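Local coordinates for protein (tenascin) (Gallus gallus, PDB 1QR4) that probably serves in cell adhesion as an extracellular matrix protein, this segment being two fibronectin type III domains that span its heparin- and contactin-binding regions, at residues L13-W27 with I61-L75. Numbering follows the deposited sequence.
Sequences LEVSDPTETTLSLRW and ILRGLDAGTEYTISL
Strand 22-27 runs antiparallel to strand 61-63 at 4.6 Å between axes, Leu-23 and Leu-62 forming a hydrogen-bonded pair, and faces strand 70-75 of the second sheet from 10.2 Å at 37°. Beyond the paired strands, Leu-65 N donates a hydrogen bond to Thr-21 O (3.1 Å) and carries the link into the following loop. Leucine and isoleucine branches make most of the contact between the sheets. Leu-23 CD1 touches Leu-65 CD1 at 3.7 Å, the two side chains crossing at about a right angle, while Leu-25 forks: CD1 leans on Leu-62 CD2 and CD2 meets Ile-73 CD1 at 3.8 Å. At the other end, Leu-75 sends CD2 over the face of the Trp-27 indole, 3.6 Å from the centroid of the five-membered ring and 12° off its normal, a CH-pi contact. With chi1 at -173°, the Leu-75 chain extends away from its own N, and the turn at chi2 brings CD2 over the indole. Tyr-37 meets the same indole edge-to-face. Replacing Trp-27 by an alanine is likely to leave the Leu-75 methyl without its aromatic platform and open a gap between the sheets. Three-stranded and four-stranded sheets closed on such a core, with this tryptophan in the second strand, mark the fibronectin type III beta-sandwich.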
loop_
_atom_site.group_PDB
_atom_site.type_symbol
_atom_site.label_atom_id
_atom_site.label_comp_id
_atom_site.label_asym_id
_atom_site.label_seq_id
_atom_site.Cartn_x
_atom_site.Cartn_y
_atom_site.Cartn_z
ATOM N N LEU A 13 8.783 7.511 -18.116
ATOM C CA LEU A 13 8.436 7.693 -16.720
ATOM C C LEU A 13 7.595 6.497 -16.281
ATOM O O LEU A 13 6.499 6.267 -16.795
ATOM C CB LEU A 13 7.642 8.982 -16.543
ATOM C CG LEU A 13 7.163 9.340 -15.124
ATOM C CD1 LEU A 13 8.365 9.531 -14.193
ATOM C CD2 LEU A 13 6.310 10.618 -15.154
ATOM N N GLU A 14 8.146 5.701 -15.369
ATOM C CA GLU A 14 7.456 4.525 -14.844
ATOM C C GLU A 14 7.444 4.501 -13.311
ATOM O O GLU A 14 8.359 5.019 -12.665
ATOM C CB GLU A 14 8.089 3.238 -15.389
ATOM C CG GLU A 14 9.553 3.031 -15.023
ATOM C CD GLU A 14 10.057 1.626 -15.358
ATOM O OE1 GLU A 14 9.313 0.641 -15.112
ATOM O OE2 GLU A 14 11.197 1.506 -15.866
ATOM N N VAL A 15 6.378 3.938 -12.743
ATOM C CA VAL A 15 6.224 3.812 -11.293
ATOM C C VAL A 15 6.391 2.352 -10.865
ATOM O O VAL A 15 5.811 1.436 -11.453
ATOM C CB VAL A 15 4.866 4.342 -10.835
ATOM C CG1 VAL A 15 3.766 3.740 -11.676
ATOM C CG2 VAL A 15 4.639 4.020 -9.388
ATOM N N SER A 16 7.209 2.144 -9.845
ATOM C CA SER A 16 7.486 0.799 -9.336
ATOM C C SER A 16 7.295 0.709 -7.811
ATOM O O SER A 16 7.085 1.730 -7.132
ATOM C CB SER A 16 8.930 0.408 -9.705
ATOM O OG SER A 16 9.219 -0.942 -9.383
ATOM N N ASP A 17 7.314 -0.523 -7.298
ATOM C CA ASP A 17 7.198 -0.821 -5.860
ATOM C C ASP A 17 6.075 -0.096 -5.073
ATOM O O ASP A 17 6.339 0.600 -4.087
ATOM C CB ASP A 17 8.562 -0.595 -5.155
ATOM C CG ASP A 17 9.772 -1.146 -5.949
ATOM O OD1 ASP A 17 9.636 -2.124 -6.722
ATOM O OD2 ASP A 17 10.880 -0.595 -5.783
ATOM N N PRO A 18 4.804 -0.255 -5.497
ATOM C CA PRO A 18 3.692 0.398 -4.794
ATOM C C PRO A 18 3.625 0.046 -3.300
ATOM O O PRO A 18 3.710 -1.120 -2.903
ATOM C CB PRO A 18 2.459 -0.136 -5.530
ATOM C CG PRO A 18 2.952 -0.342 -6.923
ATOM C CD PRO A 18 4.316 -0.975 -6.691
ATOM N N THR A 19 3.487 1.083 -2.489
ATOM C CA THR A 19 3.375 0.966 -1.041
ATOM C C THR A 19 2.038 1.620 -0.673
ATOM O O THR A 19 1.254 1.958 -1.557
ATOM C CB THR A 19 4.598 1.656 -0.374
ATOM O OG1 THR A 19 5.707 0.746 -0.397
ATOM C CG2 THR A 19 4.333 2.107 1.060
ATOM N N GLU A 20 1.719 1.679 0.614
ATOM C CA GLU A 20 0.480 2.295 1.080
ATOM C C GLU A 20 0.606 3.803 1.079
ATOM O O GLU A 20 -0.383 4.532 0.943
ATOM C CB GLU A 20 0.190 1.873 2.524
ATOM C CG GLU A 20 -0.561 0.571 2.682
ATOM C CD GLU A 20 -0.647 0.122 4.126
ATOM O OE1 GLU A 20 -0.829 0.986 5.015
ATOM O OE2 GLU A 20 -0.533 -1.096 4.366
ATOM N N THR A 21 1.837 4.263 1.216
ATOM C CA THR A 21 2.084 5.673 1.324
ATOM C C THR A 21 3.157 6.165 0.343
ATOM O O THR A 21 3.420 7.368 0.254
ATOM C CB THR A 21 2.436 5.964 2.819
ATOM O OG1 THR A 21 2.584 7.367 3.048
ATOM C CG2 THR A 21 3.709 5.228 3.229
ATOM N N THR A 22 3.759 5.252 -0.417
ATOM C CA THR A 22 4.785 5.663 -1.370
ATOM C C THR A 22 4.677 5.048 -2.743
ATOM O O THR A 22 4.035 4.029 -2.941
ATOM C CB THR A 22 6.217 5.342 -0.901
ATOM O OG1 THR A 22 6.478 3.947 -1.073
ATOM C CG2 THR A 22 6.421 5.720 0.538
ATOM N N LEU A 23 5.386 5.678 -3.673
ATOM C CA LEU A 23 5.489 5.249 -5.056
ATOM C C LEU A 23 6.903 5.552 -5.449
ATOM O O LEU A 23 7.445 6.593 -5.083
ATOM C CB LEU A 23 4.541 6.026 -5.951
ATOM C CG LEU A 23 3.083 5.583 -5.863
ATOM C CD1 LEU A 23 2.215 6.568 -6.616
ATOM C CD2 LEU A 23 2.916 4.177 -6.415
ATOM N N SER A 24 7.519 4.611 -6.148
ATOM C CA SER A 24 8.890 4.763 -6.604
ATOM C C SER A 24 8.914 5.164 -8.098
ATOM O O SER A 24 8.434 4.432 -8.974
ATOM C CB SER A 24 9.637 3.457 -6.373
ATOM O OG SER A 24 10.992 3.601 -6.741
ATOM N N LEU A 25 9.451 6.346 -8.377
ATOM C CA LEU A 25 9.509 6.849 -9.740
ATOM C C LEU A 25 10.877 6.709 -10.397
ATOM O O LEU A 25 11.924 6.921 -9.762
ATOM C CB LEU A 25 9.099 8.318 -9.761
ATOM C CG LEU A 25 7.746 8.664 -9.142
ATOM C CD1 LEU A 25 7.627 10.166 -9.001
ATOM C CD2 LEU A 25 6.628 8.102 -9.985
ATOM N N ARG A 26 10.851 6.402 -11.694
ATOM C CA ARG A 26 12.068 6.254 -12.477
ATOM C C ARG A 26 11.824 6.740 -13.906
ATOM O O ARG A 26 10.752 6.532 -14.462
ATOM C CB ARG A 26 12.532 4.807 -12.455
ATOM C CG ARG A 26 13.928 4.616 -12.945
ATOM C CD ARG A 26 14.447 3.261 -12.540
ATOM N NE ARG A 26 15.697 2.970 -13.223
ATOM C CZ ARG A 26 15.822 2.074 -14.192
ATOM N NH1 ARG A 26 14.763 1.367 -14.588
ATOM N NH2 ARG A 26 16.999 1.908 -14.784
ATOM N N TRP A 27 12.831 7.396 -14.481
ATOM C CA TRP A 27 12.732 7.947 -15.828
ATOM C C TRP A 27 14.084 8.177 -16.474
ATOM O O TRP A 27 15.130 8.039 -15.836
ATOM C CB TRP A 27 12.036 9.295 -15.776
ATOM C CG TRP A 27 12.830 10.289 -15.025
ATOM C CD1 TRP A 27 13.788 11.114 -15.522
ATOM C CD2 TRP A 27 12.765 10.548 -13.624
ATOM N NE1 TRP A 27 14.333 11.873 -14.519
ATOM C CE2 TRP A 27 13.726 11.543 -13.339
ATOM C CE3 TRP A 27 11.993 10.029 -12.575
ATOM C CZ2 TRP A 27 13.941 12.032 -12.055
ATOM C CZ3 TRP A 27 12.207 10.514 -11.289
ATOM C CH2 TRP A 27 13.177 11.507 -11.041
ATOM N N ILE A 61 11.730 8.540 -4.702
ATOM C CA ILE A 61 10.623 7.887 -3.989
ATOM C C ILE A 61 9.619 8.932 -3.546
ATOM O O ILE A 61 9.924 9.820 -2.748
ATOM C CB ILE A 61 11.076 7.121 -2.728
ATOM C CG1 ILE A 61 12.113 6.053 -3.076
ATOM C CG2 ILE A 61 9.874 6.445 -2.086
ATOM C CD1 ILE A 61 11.553 4.901 -3.838
ATOM N N LEU A 62 8.426 8.838 -4.105
ATOM C CA LEU A 62 7.364 9.762 -3.772
ATOM C C LEU A 62 6.757 9.302 -2.447
ATOM O O LEU A 62 6.436 8.129 -2.276
ATOM C CB LEU A 62 6.337 9.745 -4.891
ATOM C CG LEU A 62 5.293 10.842 -4.897
ATOM C CD1 LEU A 62 5.902 12.196 -4.559
ATOM C CD2 LEU A 62 4.689 10.845 -6.280
ATOM N N ARG A 63 6.612 10.221 -1.502
ATOM C CA ARG A 63 6.075 9.866 -0.188
ATOM C C ARG A 63 4.985 10.803 0.334
ATOM O O ARG A 63 4.799 11.928 -0.164
ATOM C CB ARG A 63 7.223 9.824 0.833
ATOM C CG ARG A 63 8.253 8.716 0.610
ATOM C CD ARG A 63 9.490 8.944 1.465
ATOM N NE ARG A 63 10.273 10.089 0.999
ATOM C CZ ARG A 63 11.523 10.017 0.547
ATOM N NH1 ARG A 63 12.152 8.848 0.501
ATOM N NH2 ARG A 63 12.136 11.110 0.108
ATOM N N GLY A 64 4.283 10.334 1.363
ATOM C CA GLY A 64 3.237 11.135 1.977
ATOM C C GLY A 64 1.899 11.035 1.287
ATOM O O GLY A 64 1.046 11.906 1.427
ATOM N N LEU A 65 1.703 9.929 0.584
ATOM C CA LEU A 65 0.477 9.695 -0.153
ATOM C C LEU A 65 -0.570 8.951 0.688
ATOM O O LEU A 65 -0.276 8.490 1.789
ATOM C CB LEU A 65 0.812 8.900 -1.425
ATOM C CG LEU A 65 2.010 9.390 -2.246
ATOM C CD1 LEU A 65 2.160 8.533 -3.486
ATOM C CD2 LEU A 65 1.840 10.850 -2.610
ATOM N N ASP A 66 -1.801 8.884 0.184
ATOM C CA ASP A 66 -2.876 8.179 0.870
ATOM C C ASP A 66 -2.954 6.756 0.307
ATOM O O ASP A 66 -2.392 6.485 -0.754
ATOM C CB ASP A 66 -4.195 8.937 0.731
ATOM C CG ASP A 66 -4.155 10.310 1.411
ATOM O OD1 ASP A 66 -3.058 10.752 1.830
ATOM O OD2 ASP A 66 -5.220 10.962 1.526
ATOM N N ALA A 67 -3.599 5.842 1.031
ATOM C CA ALA A 67 -3.683 4.446 0.610
ATOM C C ALA A 67 -4.767 4.127 -0.417
ATOM O O ALA A 67 -5.843 4.721 -0.404
ATOM C CB ALA A 67 -3.846 3.562 1.816
ATOM N N GLY A 68 -4.483 3.154 -1.279
ATOM C CA GLY A 68 -5.426 2.749 -2.304
ATOM C C GLY A 68 -6.018 3.958 -2.976
ATOM O O GLY A 68 -7.222 4.128 -2.965
ATOM N N THR A 69 -5.157 4.826 -3.495
ATOM C CA THR A 69 -5.570 6.056 -4.165
ATOM C C THR A 69 -4.792 6.186 -5.462
ATOM O O THR A 69 -3.605 5.868 -5.509
ATOM C CB THR A 69 -5.234 7.289 -3.298
ATOM O OG1 THR A 69 -5.978 7.239 -2.081
ATOM C CG2 THR A 69 -5.584 8.566 -4.014
ATOM N N GLU A 70 -5.441 6.661 -6.516
ATOM C CA GLU A 70 -4.735 6.823 -7.770
ATOM C C GLU A 70 -4.245 8.253 -7.925
ATOM O O GLU A 70 -4.905 9.183 -7.501
ATOM C CB GLU A 70 -5.629 6.432 -8.937
ATOM C CG GLU A 70 -4.939 6.494 -10.287
ATOM C CD GLU A 70 -5.772 5.883 -11.392
ATOM O OE1 GLU A 70 -6.959 6.256 -11.523
ATOM O OE2 GLU A 70 -5.235 5.024 -12.125
ATOM N N TYR A 71 -3.069 8.418 -8.514
ATOM C CA TYR A 71 -2.491 9.739 -8.737
ATOM C C TYR A 71 -2.044 9.966 -10.185
ATOM O O TYR A 71 -1.505 9.071 -10.843
ATOM C CB TYR A 71 -1.260 9.953 -7.851
ATOM C CG TYR A 71 -1.536 10.071 -6.384
ATOM C CD1 TYR A 71 -1.523 8.947 -5.561
ATOM C CD2 TYR A 71 -1.762 11.308 -5.802
ATOM C CE1 TYR A 71 -1.724 9.050 -4.199
ATOM C CE2 TYR A 71 -1.965 11.421 -4.435
ATOM C CZ TYR A 71 -1.943 10.284 -3.642
ATOM O OH TYR A 71 -2.147 10.387 -2.287
ATOM N N THR A 72 -2.252 11.178 -10.673
ATOM C CA THR A 72 -1.808 11.515 -12.002
ATOM C C THR A 72 -0.453 12.139 -11.732
ATOM O O THR A 72 -0.365 13.160 -11.049
ATOM C CB THR A 72 -2.736 12.541 -12.665
ATOM O OG1 THR A 72 -4.039 11.965 -12.813
ATOM C CG2 THR A 72 -2.207 12.935 -14.038
ATOM N N ILE A 73 0.608 11.484 -12.189
ATOM C CA ILE A 73 1.948 12.005 -11.970
ATOM C C ILE A 73 2.536 12.530 -13.266
ATOM O O ILE A 73 2.495 11.857 -14.292
ATOM C CB ILE A 73 2.903 10.914 -11.389
ATOM C CG1 ILE A 73 2.338 10.358 -10.080
ATOM C CG2 ILE A 73 4.283 11.517 -11.085
ATOM C CD1 ILE A 73 2.957 9.048 -9.626
ATOM N N SER A 74 3.074 13.743 -13.208
ATOM C CA SER A 74 3.717 14.361 -14.360
ATOM C C SER A 74 5.043 15.026 -14.001
ATOM O O SER A 74 5.168 15.760 -13.021
ATOM C CB SER A 74 2.788 15.355 -15.072
ATOM O OG SER A 74 2.324 16.361 -14.193
ATOM N N LEU A 75 6.035 14.740 -14.824
ATOM C CA LEU A 75 7.371 15.267 -14.651
ATOM C C LEU A 75 7.702 16.154 -15.838
ATOM O O LEU A 75 7.319 15.864 -16.973
ATOM C CB LEU A 75 8.367 14.115 -14.590
ATOM C CG LEU A 75 9.783 14.513 -14.240
ATOM C CD1 LEU A 75 9.833 15.025 -12.820
ATOM C CD2 LEU A 75 10.647 13.320 -14.402
HETATM O O HOH W 1 5.488 8.292 3.421
#